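Local coordinates for Ice-binding protein (PDB 3WP9) that binds to the surface of ice crystals, inhibits their growth and inhibits ice recrystallization, the growth of larger grains at the expense of smaller ones, at residues 28-33 with 212-217. Sequence-based numbering, arbitrary orientation.
Sequences STVTGN and NTINAP
Two coils of the right-handed beta-helix, adjacent in space but distant in sequence, meet in register where Thr-29, Val-30 and Thr-31 pair with Thr-213, Ile-214 and Asn-215 in a parallel sheet, the axes of the short strands 29-31 and 213-215 approaching to 4.8 Å and inclined at 5°. Backbone bonds alternate in direction: Thr-29 N to Asn-212 O, Ile-214 N to Thr-29 O at 2.8 Å, Thr-31 N to Ile-214 O, and Ala-216 N to Thr-31 O. At the turn before the strands a side chain continues the series. Ser-28 OG, anti to its own carbonyl carbon (chi1 -76°), accepts a hydrogen bond from Asn-212 N at 2.9 Å, nearly straight, and it also bonds Asp-24 OD1. An alanine here would probably leave Asn-212 N without its acceptor and Asp-24 without this partner. Strand 29-31 edges its sheet against the last strand, 213-215, pairing residues 184 positions apart, with the inward face buried: Val-30 CG2 lies 4.2 Å from Ile-214 CB, and both side chains pack on Leu-209 and Thr-15. On the outer face, Thr-31 OG1 stands 3.8 Å from Asn-215 OD1, too long for a hydrogen bond, while Asn-215 ND2 bonds Asn-198 OD1 on the preceding coil.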
loop_
_atom_site.group_PDB
_atom_site.type_symbol
_atom_site.label_atom_id
_atom_site.label_comp_id
_atom_site.label_asym_id
_atom_site.label_seq_id
_atom_site.Cartn_x
_atom_site.Cartn_y
_atom_site.Cartn_z
ATOM N N SER A 28 -9.974 -13.005 -4.853
ATOM C CA SER A 28 -8.787 -12.217 -4.944
ATOM C C SER A 28 -7.672 -13.189 -4.692
ATOM O O SER A 28 -7.941 -14.297 -4.231
ATOM C CB SER A 28 -8.789 -11.153 -3.841
ATOM O OG SER A 28 -9.708 -10.158 -4.267
ATOM N N THR A 29 -6.465 -12.783 -5.009
ATOM C CA THR A 29 -5.278 -13.551 -4.667
ATOM C C THR A 29 -4.305 -12.636 -4.013
ATOM O O THR A 29 -3.952 -11.563 -4.582
ATOM C CB THR A 29 -4.612 -14.058 -5.942
ATOM O OG1 THR A 29 -5.508 -14.954 -6.597
ATOM C CG2 THR A 29 -3.375 -14.870 -5.589
ATOM N N VAL A 30 -3.894 -12.961 -2.803
ATOM C CA VAL A 30 -2.948 -12.153 -2.074
ATOM C C VAL A 30 -1.704 -13.036 -1.879
ATOM O O VAL A 30 -1.834 -14.072 -1.253
ATOM C CB VAL A 30 -3.496 -11.700 -0.697
ATOM C CG1 VAL A 30 -2.482 -10.859 0.026
ATOM C CG2 VAL A 30 -4.792 -10.915 -0.938
ATOM N N THR A 31 -0.599 -12.672 -2.528
ATOM C CA THR A 31 0.655 -13.434 -2.285
ATOM C C THR A 31 1.459 -12.670 -1.238
ATOM O O THR A 31 2.054 -11.636 -1.586
ATOM C CB THR A 31 1.471 -13.510 -3.586
ATOM O OG1 THR A 31 0.717 -14.199 -4.607
ATOM C CG2 THR A 31 2.766 -14.286 -3.340
ATOM N N GLY A 32 1.450 -13.153 0.008
ATOM C CA GLY A 32 2.058 -12.521 1.164
ATOM C C GLY A 32 1.164 -12.794 2.378
ATOM O O GLY A 32 0.198 -13.548 2.281
ATOM N N ASN A 33 1.509 -12.208 3.509
ATOM C CA ASN A 33 0.825 -12.319 4.765
ATOM C C ASN A 33 -0.193 -11.196 4.893
ATOM O O ASN A 33 0.006 -10.070 4.416
ATOM C CB ASN A 33 1.841 -12.215 5.895
ATOM C CG ASN A 33 2.961 -13.216 5.715
ATOM O OD1 ASN A 33 2.716 -14.408 5.503
ATOM N ND2 ASN A 33 4.189 -12.725 5.724
ATOM N N ASN A 212 -9.021 -8.808 -6.729
ATOM C CA ASN A 212 -7.714 -8.195 -7.045
ATOM C C ASN A 212 -6.594 -9.252 -6.913
ATOM O O ASN A 212 -6.790 -10.295 -6.372
ATOM C CB ASN A 212 -7.374 -7.111 -6.047
ATOM C CG ASN A 212 -8.452 -6.010 -6.022
ATOM O OD1 ASN A 212 -9.063 -5.730 -4.943
ATOM N ND2 ASN A 212 -8.622 -5.345 -7.172
ATOM N N THR A 213 -5.488 -8.829 -7.484
ATOM C CA THR A 213 -4.226 -9.573 -7.280
ATOM C C THR A 213 -3.365 -8.602 -6.528
ATOM O O THR A 213 -3.037 -7.507 -7.021
ATOM C CB THR A 213 -3.605 -9.799 -8.623
ATOM O OG1 THR A 213 -4.487 -10.611 -9.427
ATOM C CG2 THR A 213 -2.231 -10.547 -8.444
ATOM N N ILE A 214 -3.029 -8.964 -5.293
ATOM C CA ILE A 214 -2.227 -8.147 -4.465
ATOM C C ILE A 214 -0.919 -8.923 -4.169
ATOM O O ILE A 214 -0.995 -9.986 -3.501
ATOM C CB ILE A 214 -2.938 -7.798 -3.129
ATOM C CG1 ILE A 214 -4.410 -7.266 -3.364
ATOM C CG2 ILE A 214 -2.093 -6.826 -2.314
ATOM C CD1 ILE A 214 -4.608 -5.938 -4.048
ATOM N N ASN A 215 0.211 -8.355 -4.637
ATOM C CA ASN A 215 1.516 -9.068 -4.480
ATOM C C ASN A 215 2.485 -8.308 -3.595
ATOM O O ASN A 215 2.682 -7.092 -3.812
ATOM C CB ASN A 215 2.192 -9.159 -5.837
ATOM C CG ASN A 215 1.394 -9.914 -6.885
ATOM O OD1 ASN A 215 0.856 -10.968 -6.607
ATOM N ND2 ASN A 215 1.349 -9.385 -8.091
ATOM N N ALA A 216 3.133 -9.006 -2.638
ATOM C CA ALA A 216 4.239 -8.342 -1.959
ATOM C C ALA A 216 5.270 -7.870 -3.019
ATOM O O ALA A 216 5.433 -8.508 -4.075
ATOM C CB ALA A 216 4.890 -9.249 -0.946
ATOM N N PRO A 217 5.921 -6.707 -2.796
ATOM C CA PRO A 217 6.863 -6.137 -3.775
ATOM C C PRO A 217 8.205 -6.876 -3.682
ATOM O O PRO A 217 8.593 -7.358 -2.635
ATOM C CB PRO A 217 7.005 -4.678 -3.331
ATOM C CG PRO A 217 6.725 -4.747 -1.841
ATOM C CD PRO A 217 5.823 -5.896 -1.559
#